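Local coordinates for Fe-regulated protein B (Neisseria meningitidis, PDB 4AIP) that transports iron across the outer membrane in a TonB-dependent manner, and probably takes up siderophores, at residues I71-L74 with Q75-D78; K239-P242 with Y243-L246; Q490-E493 with H494-F497; N693-L697 with G698-L702. All coordinates share one frame; numbering follows the deposited sequence.

Interaction 1: I71-L74 with Q75-D78; sequences IVTL and QQKD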
ATOM      1  N   ILE B  71       6.697 -29.666 -16.879  1.00 27.95           N
ATOM      2  CA  ILE B  71       5.411 -29.585 -17.564  1.00 27.81           C
ATOM      3  C   ILE B  71       5.224 -28.191 -18.122  1.00 28.06           C
ATOM      4  O   ILE B  71       4.772 -28.011 -19.233  1.00 29.72           O
ATOM      5  CB  ILE B  71       4.261 -29.834 -16.587  1.00 26.01           C
ATOM      6  CG1 ILE B  71       4.090 -31.307 -16.327  1.00 23.41           C
ATOM      7  CG2 ILE B  71       2.951 -29.333 -17.110  1.00 24.94           C
ATOM      8  CD1 ILE B  71       3.106 -31.516 -15.239  1.00 22.99           C
ATOM      9  N   VAL B  72       5.589 -27.209 -17.320  1.00 28.10           N
ATOM     10  CA  VAL B  72       5.559 -25.832 -17.740  1.00 23.62           C
ATOM     11  C   VAL B  72       6.963 -25.305 -17.692  1.00 21.59           C
ATOM     12  O   VAL B  72       7.648 -25.466 -16.703  1.00 22.24           O
ATOM     13  CB  VAL B  72       4.689 -24.993 -16.800  1.00 23.39           C
ATOM     14  CG1 VAL B  72       4.613 -23.590 -17.306  1.00 21.31           C
ATOM     15  CG2 VAL B  72       3.294 -25.630 -16.655  1.00 18.30           C
ATOM     16  N   THR B  73       7.389 -24.685 -18.776  1.00 19.64           N
ATOM     17  CA  THR B  73       8.652 -24.024 -18.778  1.00 17.94           C
ATOM     18  C   THR B  73       8.352 -22.540 -18.782  1.00 18.49           C
ATOM     19  O   THR B  73       7.276 -22.080 -19.206  1.00 20.94           O
ATOM     20  CB  THR B  73       9.557 -24.316 -19.999  1.00 18.72           C
ATOM     21  OG1 THR B  73       8.899 -24.051 -21.186  1.00 22.64           O
ATOM     22  CG2 THR B  73       9.790 -25.591 -20.179  1.00 12.67           C
ATOM     23  N   LEU B  74       9.320 -21.782 -18.296  1.00 16.07           N
ATOM     24  CA  LEU B  74       9.214 -20.342 -18.286  1.00 13.92           C
ATOM     25  C   LEU B  74       8.955 -19.769 -19.706  1.00 14.42           C
ATOM     26  O   LEU B  74       8.214 -18.810 -19.870  1.00 14.53           O
ATOM     27  CB  LEU B  74      10.515 -19.728 -17.758  1.00 11.05           C
ATOM     28  CG  LEU B  74      10.449 -18.213 -17.603  1.00  9.41           C
ATOM     29  CD1 LEU B  74       9.346 -17.827 -16.619  1.00  5.33           C
ATOM     30  CD2 LEU B  74      11.770 -17.699 -17.062  1.00  9.54           C
ATOM     31  N   GLN B  75       9.601 -20.321 -20.709  1.00 14.41           N
ATOM     32  CA  GLN B  75       9.493 -19.773 -22.014  1.00 17.21           C
ATOM     33  C   GLN B  75       8.061 -20.061 -22.563  1.00 15.53           C
ATOM     34  O   GLN B  75       7.436 -19.203 -23.209  1.00 15.41           O
ATOM     35  CB  GLN B  75      10.611 -20.381 -22.846  1.00 20.58           C
ATOM     36  CG  GLN B  75      10.166 -21.007 -24.148  1.00 32.19           C
ATOM     37  CD  GLN B  75      10.178 -19.965 -25.233  1.00 53.63           C
ATOM     38  OE1 GLN B  75       9.365 -19.027 -25.242  1.00 63.23           O
ATOM     39  NE2 GLN B  75      11.148 -20.081 -26.133  1.00 51.01           N
ATOM     40  N   GLN B  76       7.517 -21.237 -22.242  1.00 13.68           N
ATOM     41  CA  GLN B  76       6.137 -21.528 -22.549  1.00 14.41           C
ATOM     42  C   GLN B  76       5.233 -20.651 -21.790  1.00 12.09           C
ATOM     43  O   GLN B  76       4.359 -20.050 -22.391  1.00 13.53           O
ATOM     44  CB  GLN B  76       5.768 -22.939 -22.127  1.00 17.60           C
ATOM     45  CG  GLN B  76       6.220 -24.045 -23.053  1.00 24.52           C
ATOM     46  CD  GLN B  76       5.811 -25.436 -22.472  1.00 40.95           C
ATOM     47  OE1 GLN B  76       5.690 -25.632 -21.240  1.00 56.81           O
ATOM     48  NE2 GLN B  76       5.580 -26.389 -23.371  1.00 30.64           N
ATOM     49  N   LYS B  77       5.402 -20.581 -20.469  1.00 10.06           N
ATOM     50  CA  LYS B  77       4.581 -19.705 -19.597  1.00  9.18           C
ATOM     51  C   LYS B  77       4.495 -18.230 -20.108  1.00  9.58           C
ATOM     52  O   LYS B  77       3.417 -17.544 -19.995  1.00  8.24           O
ATOM     53  CB  LYS B  77       5.176 -19.756 -18.187  1.00  8.31           C
ATOM     54  CG  LYS B  77       4.228 -19.558 -17.083  1.00  6.96           C
ATOM     55  CD  LYS B  77       5.024 -19.504 -15.773  1.00  7.86           C
ATOM     56  CE  LYS B  77       5.528 -18.016 -15.556  1.00  7.89           C
ATOM     57  NZ  LYS B  77       6.778 -18.069 -14.734  1.00 13.45           N
ATOM     58  N   ASP B  78       5.598 -17.740 -20.714  1.00  8.57           N
ATOM     59  CA  ASP B  78       5.556 -16.374 -21.236  1.00  9.41           C
ATOM     60  C   ASP B  78       4.652 -16.245 -22.452  1.00 10.88           C
ATOM     61  O   ASP B  78       4.319 -15.105 -22.842  1.00 11.16           O
ATOM     62  CB  ASP B  78       6.940 -15.871 -21.645  1.00  9.85           C
ATOM     63  CG  ASP B  78       7.845 -15.516 -20.454  1.00 11.04           C
ATOM     64  OD1 ASP B  78       7.366 -15.352 -19.288  1.00 17.50           O
ATOM     65  OD2 ASP B  78       9.051 -15.431 -20.763  1.00  9.32           O
TER
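A capping box starts the short helix 74-77 in the plug domain of this TonB-dependent transporter, with Thr-73 as N-cap and Gln-76 closing the box. Gln-76 holds the cap through its side-chain oxygen: Thr-73 N donates to Gln-76 OE1 at 3.1 Å, the N-H fairly straight at 154° and the donor tilted out of the amide's carbonyl plane. The reciprocal bond, Gln-76 N to Thr-73 OG1, is weak at 3.3 Å. Thr-73 places its hydroxyl there by setting OG1 between its backbone N and carbonyl carbon (chi1 55°), while the Gln-76 chain runs extended beyond CG and crosses the threonine side chain at about a right angle, with CG 3.3 Å from Thr-73 OG1. In this way each side chain engages the other residue's backbone N-H.

The helix proper is carried by two backbone bonds, Lys-77 N to Thr-73 O at 2.7 Å and Asp-78 N to Leu-74 O at 2.9 Å. Just before the cap, Ile-71 and Val-72 form a classic beta bulge opposite Val-147, where the strand turns its corner into the helix. Lys-77 sends its amino group to the carbonyl of Pro-141, and Asp-78 makes a salt bridge with Arg-188 of the barrel, tying this end of the plug to the wall.

Val-72 meets the aliphatic root of Lys-77 crosswise, beside Leu-88, which both side chains touch. Its CG1, anti to the backbone N (chi1 -177°), comes to 4.0 Å from Lys-77 CB.

Interaction 2: K239-P242 with Y243-L246; sequences KTVP and YSAL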
ATOM      1  N   LYS B 239     -24.764 -12.073 -12.578  1.00 44.51           N
ATOM      2  CA  LYS B 239     -24.031 -13.189 -13.134  1.00 43.98           C
ATOM      3  C   LYS B 239     -22.675 -13.454 -12.445  1.00 42.34           C
ATOM      4  O   LYS B 239     -21.940 -14.372 -12.820  1.00 41.61           O
ATOM      5  CB  LYS B 239     -23.788 -12.939 -14.608  1.00 44.73           C
ATOM      6  CG  LYS B 239     -25.018 -12.729 -15.406  1.00 48.46           C
ATOM      7  CD  LYS B 239     -24.643 -12.402 -16.823  1.00 54.25           C
ATOM      8  CE  LYS B 239     -25.824 -12.555 -17.768  1.00 57.76           C
ATOM      9  NZ  LYS B 239     -26.992 -11.716 -17.369  1.00 60.64           N
ATOM     10  N   THR B 240     -22.331 -12.646 -11.458  1.00 40.00           N
ATOM     11  CA  THR B 240     -21.038 -12.786 -10.834  1.00 38.29           C
ATOM     12  C   THR B 240     -21.136 -13.622  -9.569  1.00 36.26           C
ATOM     13  O   THR B 240     -22.165 -13.682  -8.927  1.00 35.17           O
ATOM     14  CB  THR B 240     -20.323 -11.426 -10.594  1.00 38.36           C
ATOM     15  OG1 THR B 240     -21.061 -10.623  -9.674  1.00 38.53           O
ATOM     16  CG2 THR B 240     -20.104 -10.682 -11.886  1.00 38.88           C
ATOM     17  N   VAL B 241     -20.050 -14.307  -9.258  1.00 35.13           N
ATOM     18  CA  VAL B 241     -19.914 -15.086  -8.017  1.00 33.89           C
ATOM     19  C   VAL B 241     -19.496 -14.175  -6.884  1.00 32.80           C
ATOM     20  O   VAL B 241     -18.387 -13.660  -6.878  1.00 32.20           O
ATOM     21  CB  VAL B 241     -18.904 -16.253  -8.219  1.00 33.63           C
ATOM     22  CG1 VAL B 241     -18.778 -17.048  -7.003  1.00 31.22           C
ATOM     23  CG2 VAL B 241     -19.379 -17.134  -9.340  1.00 33.43           C
ATOM     24  N   PRO B 242     -20.399 -13.954  -5.932  1.00 32.77           N
ATOM     25  CA  PRO B 242     -20.083 -13.069  -4.818  1.00 32.90           C
ATOM     26  C   PRO B 242     -18.811 -13.475  -4.046  1.00 32.31           C
ATOM     27  O   PRO B 242     -18.592 -14.651  -3.782  1.00 31.00           O
ATOM     28  CB  PRO B 242     -21.338 -13.144  -3.941  1.00 32.86           C
ATOM     29  CG  PRO B 242     -22.399 -13.525  -4.864  1.00 32.20           C
ATOM     30  CD  PRO B 242     -21.771 -14.473  -5.826  1.00 32.51           C
ATOM     31  N   TYR B 243     -17.987 -12.464  -3.783  1.00 31.82           N
ATOM     32  CA  TYR B 243     -16.786 -12.512  -2.933  1.00 31.71           C
ATOM     33  C   TYR B 243     -15.683 -13.394  -3.449  1.00 30.49           C
ATOM     34  O   TYR B 243     -15.009 -14.085  -2.713  1.00 30.60           O
ATOM     35  CB  TYR B 243     -17.129 -12.849  -1.488  1.00 31.87           C
ATOM     36  CG  TYR B 243     -18.144 -11.928  -0.917  1.00 34.42           C
ATOM     37  CD1 TYR B 243     -17.790 -10.638  -0.473  1.00 35.69           C
ATOM     38  CD2 TYR B 243     -19.477 -12.320  -0.828  1.00 36.09           C
ATOM     39  CE1 TYR B 243     -18.736  -9.788   0.069  1.00 34.19           C
ATOM     40  CE2 TYR B 243     -20.436 -11.452  -0.289  1.00 36.28           C
ATOM     41  CZ  TYR B 243     -20.056 -10.204   0.158  1.00 34.91           C
ATOM     42  OH  TYR B 243     -21.017  -9.396   0.676  1.00 39.07           O
ATOM     43  N   SER B 244     -15.510 -13.336  -4.740  1.00 30.17           N
ATOM     44  CA  SER B 244     -14.543 -14.133  -5.438  1.00 29.60           C
ATOM     45  C   SER B 244     -13.468 -13.207  -5.990  1.00 29.27           C
ATOM     46  O   SER B 244     -12.524 -13.661  -6.602  1.00 29.34           O
ATOM     47  CB  SER B 244     -15.234 -14.905  -6.564  1.00 29.32           C
ATOM     48  OG  SER B 244     -15.825 -14.043  -7.516  1.00 27.30           O
ATOM     49  N   ALA B 245     -13.647 -11.903  -5.797  1.00 28.37           N
ATOM     50  CA  ALA B 245     -12.574 -10.923  -6.004  1.00 28.26           C
ATOM     51  C   ALA B 245     -11.392 -11.135  -5.039  1.00 26.79           C
ATOM     52  O   ALA B 245     -11.576 -11.418  -3.871  1.00 25.11           O
ATOM     53  CB  ALA B 245     -13.102  -9.485  -5.899  1.00 27.64           C
ATOM     54  N   LEU B 246     -10.191 -11.030  -5.593  1.00 26.39           N
ATOM     55  CA  LEU B 246      -8.962 -11.062  -4.841  1.00 27.73           C
ATOM     56  C   LEU B 246      -7.941 -10.202  -5.496  1.00 27.67           C
ATOM     57  O   LEU B 246      -7.848 -10.156  -6.721  1.00 27.23           O
ATOM     58  CB  LEU B 246      -8.393 -12.471  -4.730  1.00 27.61           C
ATOM     59  CG  LEU B 246      -8.954 -13.392  -3.663  1.00 28.44           C
ATOM     60  CD1 LEU B 246      -8.287 -14.786  -3.775  1.00 31.01           C
ATOM     61  CD2 LEU B 246      -8.761 -12.787  -2.303  1.00 29.39           C
TER
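Val-241 to Ser-244 make a type II beta turn, with Pro-242 at the second position and Tyr-243 at the third. Tyr-243 has a positive phi (65°), the left-handed conformation that the third position of such a turn requires. The turn is closed through a side chain: Ser-244 OG donates to Val-241 O at 2.7 Å, lying 20° from the carbonyl plane. Ser-244 can make this bond because its OG sits between its own backbone N and carbonyl carbon (chi1 61°), facing back across the turn. The same hydroxyl oxygen is also hydrogen-bonded to Tyr-226 N, so two groups fix its position, and Asp-225 OD1 takes up the backbone N-H groups of both Ser-244 and Ala-245.

The Tyr-243 ring lies obliquely beside the proline, its CD2 3.7 Å from Pro-242 CB, and also touches Ile-278 and Pro-301. Val-241 CG1 lies 4.2 Å from Ser-244 CB, and the valine side chain packs on Tyr-226 and Thr-286. This is a proline-led type II turn in the long loop between strands 212-223 and 246-259, just before the chain re-enters the barrel; the bond from Asn-101 ND2 to Ser-244 O joins it to the plug.

Interaction 3: Q490-E493 with H494-F497; sequences QPHE and HWSF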
ATOM      1  N   GLN B 490      14.884 -49.944 -21.427  1.00 28.00           N
ATOM      2  CA  GLN B 490      14.925 -49.224 -22.659  1.00 27.19           C
ATOM      3  C   GLN B 490      15.600 -50.037 -23.774  1.00 27.89           C
ATOM      4  O   GLN B 490      16.769 -49.853 -24.086  1.00 28.82           O
ATOM      5  CB  GLN B 490      15.569 -47.847 -22.462  1.00 25.23           C
ATOM      6  CG  GLN B 490      15.848 -47.155 -23.769  1.00 22.62           C
ATOM      7  CD  GLN B 490      15.786 -45.638 -23.725  1.00 23.80           C
ATOM      8  OE1 GLN B 490      16.075 -44.991 -22.697  1.00 25.18           O
ATOM      9  NE2 GLN B 490      15.402 -45.043 -24.872  1.00 22.94           N
ATOM     10  N   PRO B 491      14.831 -50.921 -24.410  1.00 27.24           N
ATOM     11  CA  PRO B 491      15.306 -51.857 -25.438  1.00 27.48           C
ATOM     12  C   PRO B 491      15.662 -51.257 -26.777  1.00 28.33           C
ATOM     13  O   PRO B 491      16.430 -51.857 -27.518  1.00 28.71           O
ATOM     14  CB  PRO B 491      14.128 -52.784 -25.649  1.00 25.68           C
ATOM     15  CG  PRO B 491      13.057 -52.318 -24.774  1.00 25.00           C
ATOM     16  CD  PRO B 491      13.395 -51.049 -24.146  1.00 25.83           C
ATOM     17  N   HIS B 492      15.041 -50.127 -27.106  1.00 28.92           N
ATOM     18  CA  HIS B 492      15.113 -49.478 -28.434  1.00 28.59           C
ATOM     19  C   HIS B 492      15.258 -48.037 -28.043  1.00 29.24           C
ATOM     20  O   HIS B 492      14.909 -47.655 -26.922  1.00 30.70           O
ATOM     21  CB  HIS B 492      13.810 -49.673 -29.262  1.00 26.72           C
ATOM     22  CG  HIS B 492      13.814 -49.000 -30.614  1.00 24.20           C
ATOM     23  ND1 HIS B 492      14.358 -49.597 -31.732  1.00 22.86           N
ATOM     24  CD2 HIS B 492      13.323 -47.805 -31.028  1.00 21.80           C
ATOM     25  CE1 HIS B 492      14.218 -48.794 -32.775  1.00 22.78           C
ATOM     26  NE2 HIS B 492      13.610 -47.691 -32.370  1.00 23.18           N
ATOM     27  N   GLU B 493      15.751 -47.214 -28.938  1.00 28.64           N
ATOM     28  CA  GLU B 493      15.952 -45.850 -28.538  1.00 28.43           C
ATOM     29  C   GLU B 493      14.665 -45.018 -28.465  1.00 29.03           C
ATOM     30  O   GLU B 493      14.648 -43.951 -27.863  1.00 29.82           O
ATOM     31  CB  GLU B 493      16.977 -45.217 -29.428  1.00 26.20           C
ATOM     32  CG  GLU B 493      16.442 -44.976 -30.784  1.00 24.37           C
ATOM     33  CD  GLU B 493      17.434 -44.214 -31.621  1.00 25.58           C
ATOM     34  OE1 GLU B 493      18.289 -43.513 -30.992  1.00 25.91           O
ATOM     35  OE2 GLU B 493      17.363 -44.304 -32.890  1.00 24.70           O
ATOM     36  N   HIS B 494      13.590 -45.513 -29.061  1.00 28.82           N
ATOM     37  CA  HIS B 494      12.314 -44.834 -28.972  1.00 27.76           C
ATOM     38  C   HIS B 494      11.428 -45.410 -27.897  1.00 28.27           C
ATOM     39  O   HIS B 494      10.280 -45.036 -27.822  1.00 30.04           O
ATOM     40  CB  HIS B 494      11.556 -44.911 -30.308  1.00 25.69           C
ATOM     41  CG  HIS B 494      12.275 -44.287 -31.471  1.00 23.13           C
ATOM     42  ND1 HIS B 494      12.030 -44.653 -32.782  1.00 22.02           N
ATOM     43  CD2 HIS B 494      13.222 -43.313 -31.525  1.00 21.86           C
ATOM     44  CE1 HIS B 494      12.779 -43.923 -33.592  1.00 21.13           C
ATOM     45  NE2 HIS B 494      13.522 -43.113 -32.852  1.00 22.40           N
ATOM     46  N   TRP B 495      11.918 -46.316 -27.056  1.00 28.44           N
ATOM     47  CA  TRP B 495      11.006 -47.000 -26.129  1.00 27.57           C
ATOM     48  C   TRP B 495      11.558 -47.201 -24.748  1.00 28.53           C
ATOM     49  O   TRP B 495      12.702 -47.709 -24.626  1.00 29.74           O
ATOM     50  CB  TRP B 495      10.738 -48.404 -26.610  1.00 25.34           C
ATOM     51  CG  TRP B 495       9.996 -48.543 -27.853  1.00 23.36           C
ATOM     52  CD1 TRP B 495      10.512 -48.683 -29.131  1.00 22.48           C
ATOM     53  CD2 TRP B 495       8.575 -48.652 -27.982  1.00 22.50           C
ATOM     54  NE1 TRP B 495       9.479 -48.845 -30.048  1.00 21.73           N
ATOM     55  CE2 TRP B 495       8.285 -48.827 -29.372  1.00 21.03           C
ATOM     56  CE3 TRP B 495       7.506 -48.596 -27.055  1.00 22.25           C
ATOM     57  CZ2 TRP B 495       6.968 -48.939 -29.864  1.00 21.56           C
ATOM     58  CZ3 TRP B 495       6.183 -48.696 -27.538  1.00 22.16           C
ATOM     59  CH2 TRP B 495       5.922 -48.878 -28.939  1.00 22.24           C
ATOM     60  N   SER B 496      10.713 -46.925 -23.739  1.00 27.85           N
ATOM     61  CA  SER B 496      10.930 -47.363 -22.377  1.00 27.34           C
ATOM     62  C   SER B 496       9.702 -48.025 -21.852  1.00 27.97           C
ATOM     63  O   SER B 496       8.625 -47.755 -22.341  1.00 28.60           O
ATOM     64  CB  SER B 496      11.196 -46.176 -21.477  1.00 26.11           C
ATOM     65  OG  SER B 496      12.122 -45.324 -22.112  1.00 26.12           O
ATOM     66  N   PHE B 497       9.873 -48.865 -20.825  1.00 27.43           N
ATOM     67  CA  PHE B 497       8.792 -49.482 -20.092  1.00 26.41           C
ATOM     68  C   PHE B 497       9.251 -49.464 -18.647  1.00 27.78           C
ATOM     69  O   PHE B 497      10.457 -49.418 -18.385  1.00 28.67           O
ATOM     70  CB  PHE B 497       8.566 -50.922 -20.565  1.00 24.98           C
ATOM     71  CG  PHE B 497       8.447 -51.059 -22.055  1.00 21.71           C
ATOM     72  CD1 PHE B 497       9.591 -51.137 -22.854  1.00 21.62           C
ATOM     73  CD2 PHE B 497       7.202 -51.097 -22.656  1.00 20.86           C
ATOM     74  CE1 PHE B 497       9.494 -51.239 -24.246  1.00 21.93           C
ATOM     75  CE2 PHE B 497       7.078 -51.170 -24.027  1.00 21.46           C
ATOM     76  CZ  PHE B 497       8.235 -51.251 -24.840  1.00 21.45           C
TER
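His-492 and His-494 meet beside the backbone of a tight turn, side by side and pointing the same way, with the edge of the first ring directed at the face of the second. This pair is an offset edge-to-face contact: the centroids lie 4.9 Å apart and the planes stand at 69°. His-492 reaches over because its CG is anti to the backbone N (chi1 178°), whereas His-494 keeps CG beside its own N. His-494 CB lies in the plane of the His-492 ring, at its edge, 3.5 Å from His-492 CD2.

Trp-495 completes the aromatic cluster. Its CD1 edge comes to 3.4 Å from His-492 CB, near the indole plane, while the two rings themselves are oblique. Farther out, the indole meets the ring of Tyr-543 on the adjoining strand. On the same side of the His-494 ring as His-492, Glu-493 runs extended alongside, its carboxylate almost parallel to the imidazole (8° between planes), and CG touches His-494 CD2 at 3.7 Å.

Pro-491 meets Phe-497 crosswise, its CG 3.8 Å from Phe-497 CE1 at the edge of the ring. Gln-490 lays its CG 3.3 Å from Trp-495 O and directs OE1 to Arg-62, with a weak bond from its NE2 to His-492 O. The backbone bond from Trp-495 N to His-492 O is long, 3.3 Å, its N-H coming from above the carbonyl plane. A type I beta turn from His-492 to Trp-495 sits at the heart of this short connection between antiparallel strands 475-490 and 495-506 of the TonB-dependent receptor barrel.

Interaction 4: N693-L697 with G698-L702; sequences NWKPL and GKDTL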
ATOM      1  N   ASN B 693      -0.153 -16.423 -29.480  1.00 15.71           N
ATOM      2  CA  ASN B 693       1.065 -15.780 -29.011  1.00 16.07           C
ATOM      3  C   ASN B 693       1.792 -15.099 -30.192  1.00 17.50           C
ATOM      4  O   ASN B 693       2.222 -15.755 -31.163  1.00 17.20           O
ATOM      5  CB  ASN B 693       1.971 -16.816 -28.337  1.00 15.34           C
ATOM      6  CG  ASN B 693       3.402 -16.327 -28.130  1.00 15.30           C
ATOM      7  OD1 ASN B 693       4.311 -16.766 -28.807  1.00 12.21           O
ATOM      8  ND2 ASN B 693       3.601 -15.428 -27.178  1.00 13.29           N
ATOM      9  N   TRP B 694       1.915 -13.784 -30.140  1.00 17.86           N
ATOM     10  CA  TRP B 694       2.827 -13.170 -31.113  1.00 19.03           C
ATOM     11  C   TRP B 694       4.035 -12.482 -30.603  1.00 18.84           C
ATOM     12  O   TRP B 694       4.040 -11.919 -29.496  1.00 19.68           O
ATOM     13  CB  TRP B 694       2.133 -12.464 -32.292  1.00 18.78           C
ATOM     14  CG  TRP B 694       1.960 -11.039 -32.404  1.00 18.33           C
ATOM     15  CD1 TRP B 694       1.085 -10.236 -31.691  1.00 29.47           C
ATOM     16  CD2 TRP B 694       2.546 -10.187 -33.403  1.00 16.06           C
ATOM     17  NE1 TRP B 694       1.157  -8.891 -32.149  1.00 24.60           N
ATOM     18  CE2 TRP B 694       2.060  -8.846 -33.177  1.00 17.86           C
ATOM     19  CE3 TRP B 694       3.510 -10.396 -34.373  1.00 21.93           C
ATOM     20  CZ2 TRP B 694       2.436  -7.766 -33.945  1.00 19.64           C
ATOM     21  CZ3 TRP B 694       3.903  -9.305 -35.154  1.00 29.32           C
ATOM     22  CH2 TRP B 694       3.361  -7.993 -34.928  1.00 24.39           C
ATOM     23  N   LYS B 695       5.073 -12.624 -31.407  1.00 17.06           N
ATOM     24  CA  LYS B 695       6.379 -12.271 -31.037  1.00 17.67           C
ATOM     25  C   LYS B 695       6.765 -11.308 -32.103  1.00 17.86           C
ATOM     26  O   LYS B 695       7.441 -11.699 -33.071  1.00 19.91           O
ATOM     27  CB  LYS B 695       7.306 -13.493 -31.088  1.00 18.32           C
ATOM     28  CG  LYS B 695       7.204 -14.490 -29.929  1.00 14.01           C
ATOM     29  CD  LYS B 695       8.158 -15.636 -30.181  1.00 10.06           C
ATOM     30  CE  LYS B 695       7.837 -16.812 -29.286  1.00 10.05           C
ATOM     31  NZ  LYS B 695       7.983 -16.390 -27.849  1.00 11.26           N
ATOM     32  N   PRO B 696       6.374 -10.041 -31.944  1.00 16.53           N
ATOM     33  CA  PRO B 696       6.522  -9.031 -32.981  1.00 16.93           C
ATOM     34  C   PRO B 696       7.962  -8.702 -33.344  1.00 19.20           C
ATOM     35  O   PRO B 696       8.206  -8.049 -34.351  1.00 19.18           O
ATOM     36  CB  PRO B 696       5.849  -7.813 -32.348  1.00 17.38           C
ATOM     37  CG  PRO B 696       5.008  -8.358 -31.195  1.00 16.98           C
ATOM     38  CD  PRO B 696       5.855  -9.457 -30.698  1.00 17.44           C
ATOM     39  N   LEU B 697       8.904  -9.151 -32.517  1.00 21.35           N
ATOM     40  CA  LEU B 697      10.285  -8.778 -32.647  1.00 23.08           C
ATOM     41  C   LEU B 697      11.141  -9.926 -33.111  1.00 24.19           C
ATOM     42  O   LEU B 697      12.283  -9.713 -33.451  1.00 24.48           O
ATOM     43  CB  LEU B 697      10.827  -8.144 -31.330  1.00 23.01           C
ATOM     44  CG  LEU B 697      10.286  -6.745 -30.913  1.00 21.69           C
ATOM     45  CD1 LEU B 697      10.972  -6.385 -29.651  1.00 23.04           C
ATOM     46  CD2 LEU B 697      10.456  -5.571 -31.904  1.00 19.25           C
ATOM     47  N   GLY B 698      10.583 -11.141 -33.153  1.00 27.87           N
ATOM     48  CA  GLY B 698      11.330 -12.349 -33.576  1.00 29.15           C
ATOM     49  C   GLY B 698      12.008 -13.137 -32.463  1.00 31.76           C
ATOM     50  O   GLY B 698      12.291 -14.366 -32.631  1.00 31.73           O
ATOM     51  N   LYS B 699      12.286 -12.430 -31.347  1.00 32.77           N
ATOM     52  CA  LYS B 699      12.959 -12.972 -30.142  1.00 33.80           C
ATOM     53  C   LYS B 699      11.926 -13.087 -29.060  1.00 33.54           C
ATOM     54  O   LYS B 699      10.799 -12.556 -29.189  1.00 33.99           O
ATOM     55  CB  LYS B 699      14.037 -12.028 -29.577  1.00 33.90           C
ATOM     56  CG  LYS B 699      14.845 -11.197 -30.565  1.00 39.37           C
ATOM     57  CD  LYS B 699      15.143  -9.786 -29.925  1.00 47.86           C
ATOM     58  CE  LYS B 699      15.066  -8.639 -30.954  1.00 48.72           C
ATOM     59  NZ  LYS B 699      16.135  -8.786 -32.018  1.00 51.25           N
ATOM     60  N   ASP B 700      12.332 -13.707 -27.955  1.00 31.62           N
ATOM     61  CA  ASP B 700      11.397 -13.973 -26.875  1.00 30.49           C
ATOM     62  C   ASP B 700      11.360 -12.792 -25.910  1.00 28.33           C
ATOM     63  O   ASP B 700      10.914 -12.937 -24.773  1.00 28.26           O
ATOM     64  CB  ASP B 700      11.753 -15.287 -26.165  1.00 30.32           C
ATOM     65  CG  ASP B 700      11.788 -16.486 -27.107  1.00 33.71           C
ATOM     66  OD1 ASP B 700      11.359 -16.410 -28.296  1.00 36.77           O
ATOM     67  OD2 ASP B 700      12.240 -17.545 -26.630  1.00 39.41           O
ATOM     68  N   THR B 701      11.824 -11.634 -26.381  1.00 26.04           N
ATOM     69  CA  THR B 701      11.864 -10.407 -25.558  1.00 24.14           C
ATOM     70  C   THR B 701      10.527  -9.676 -25.554  1.00 21.83           C
ATOM     71  O   THR B 701      10.254  -8.877 -24.669  1.00 22.91           O
ATOM     72  CB  THR B 701      13.047  -9.408 -25.928  1.00 24.04           C
ATOM     73  OG1 THR B 701      12.914  -8.953 -27.289  1.00 23.58           O
ATOM     74  CG2 THR B 701      14.471 -10.036 -25.701  1.00 20.54           C
ATOM     75  N   LEU B 702       9.680  -9.961 -26.526  1.00 19.19           N
ATOM     76  CA  LEU B 702       8.378  -9.338 -26.533  1.00 17.16           C
ATOM     77  C   LEU B 702       7.317 -10.324 -26.946  1.00 15.53           C
ATOM     78  O   LEU B 702       7.380 -10.876 -28.015  1.00 16.92           O
ATOM     79  CB  LEU B 702       8.390  -8.122 -27.448  1.00 15.78           C
ATOM     80  CG  LEU B 702       7.073  -7.380 -27.672  1.00 15.80           C
ATOM     81  CD1 LEU B 702       6.368  -6.969 -26.339  1.00 10.66           C
ATOM     82  CD2 LEU B 702       7.234  -6.194 -28.663  1.00 10.97           C
TER
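Lys-695 NZ is gripped by several oxygens at once. Within the loop it forms a salt bridge with Asp-700 OD1, a weak bond at 3.4 Å; beyond it, NZ has a hydrogen bond to Asn-703 OD1 and a second salt bridge to Glu-79 of the plug. Two carboxylates so close would probably favour the charged amine. The lysine chain is extended until its last torsion, which bends (chi4 -61°), and it crosses the aspartate obliquely, CE lying 3.7 Å from Asp-700 OD1.

The backbone folds as a type I beta turn from Lys-695 to Gly-698, closed by Gly-698 N to Lys-695 O at 3.2 Å, with the donor well above the carbonyl plane. Gly-698 takes a positive phi (92°), where a side chain would press against Leu-697 O, so the backbone here calls for glycine.

Pro-696, Leu-697 and Leu-702 pack together. Leu-702 CB lies 3.8 Å from Leu-697 CD1. With its CG anti to the backbone N (chi1 176°), Leu-702 brings that atom to 3.9 Å from Pro-696 CD, crossing the proline at about a right angle. Pro-696 also lays CG over the centre of one face of the Trp-694 ring, 3.6 Å above its plane. Phe-212 of a second subunit packs on Pro-696 and Leu-702.

The loop that holds this turn links the antiparallel strands 681-694 and 702-709. Leu-702 rests on Val-738 and Tyr-740 of strand 733-741, while Asn-693 reaches Arg-643 on strand 635-644 and touches the plug at Glu-79.

How the interactions relate
Interactions 1 and 4 are the ones that touch: Gln-75 NE2 at the plug's helix start lies 2.8 Å from Asp-700 OD2 in the barrel turn, a weak bond, with centres about 15 Å apart. Both are partly buried, and both use charged side chains to join plug and barrel. Interaction 2, also partly buried, relies instead on a serine hydroxyl bonded to a backbone carbonyl and a backbone N-H in a long loop. Interaction 3 is a surface contact dominated by aromatic rings. Its centre is about 50 Å from that of interaction 2, on the opposite side of the chain's centre. Interactions 3 and 4 both contain type I turns between barrel strands, one aromatic, the other salt-bridged and aliphatic.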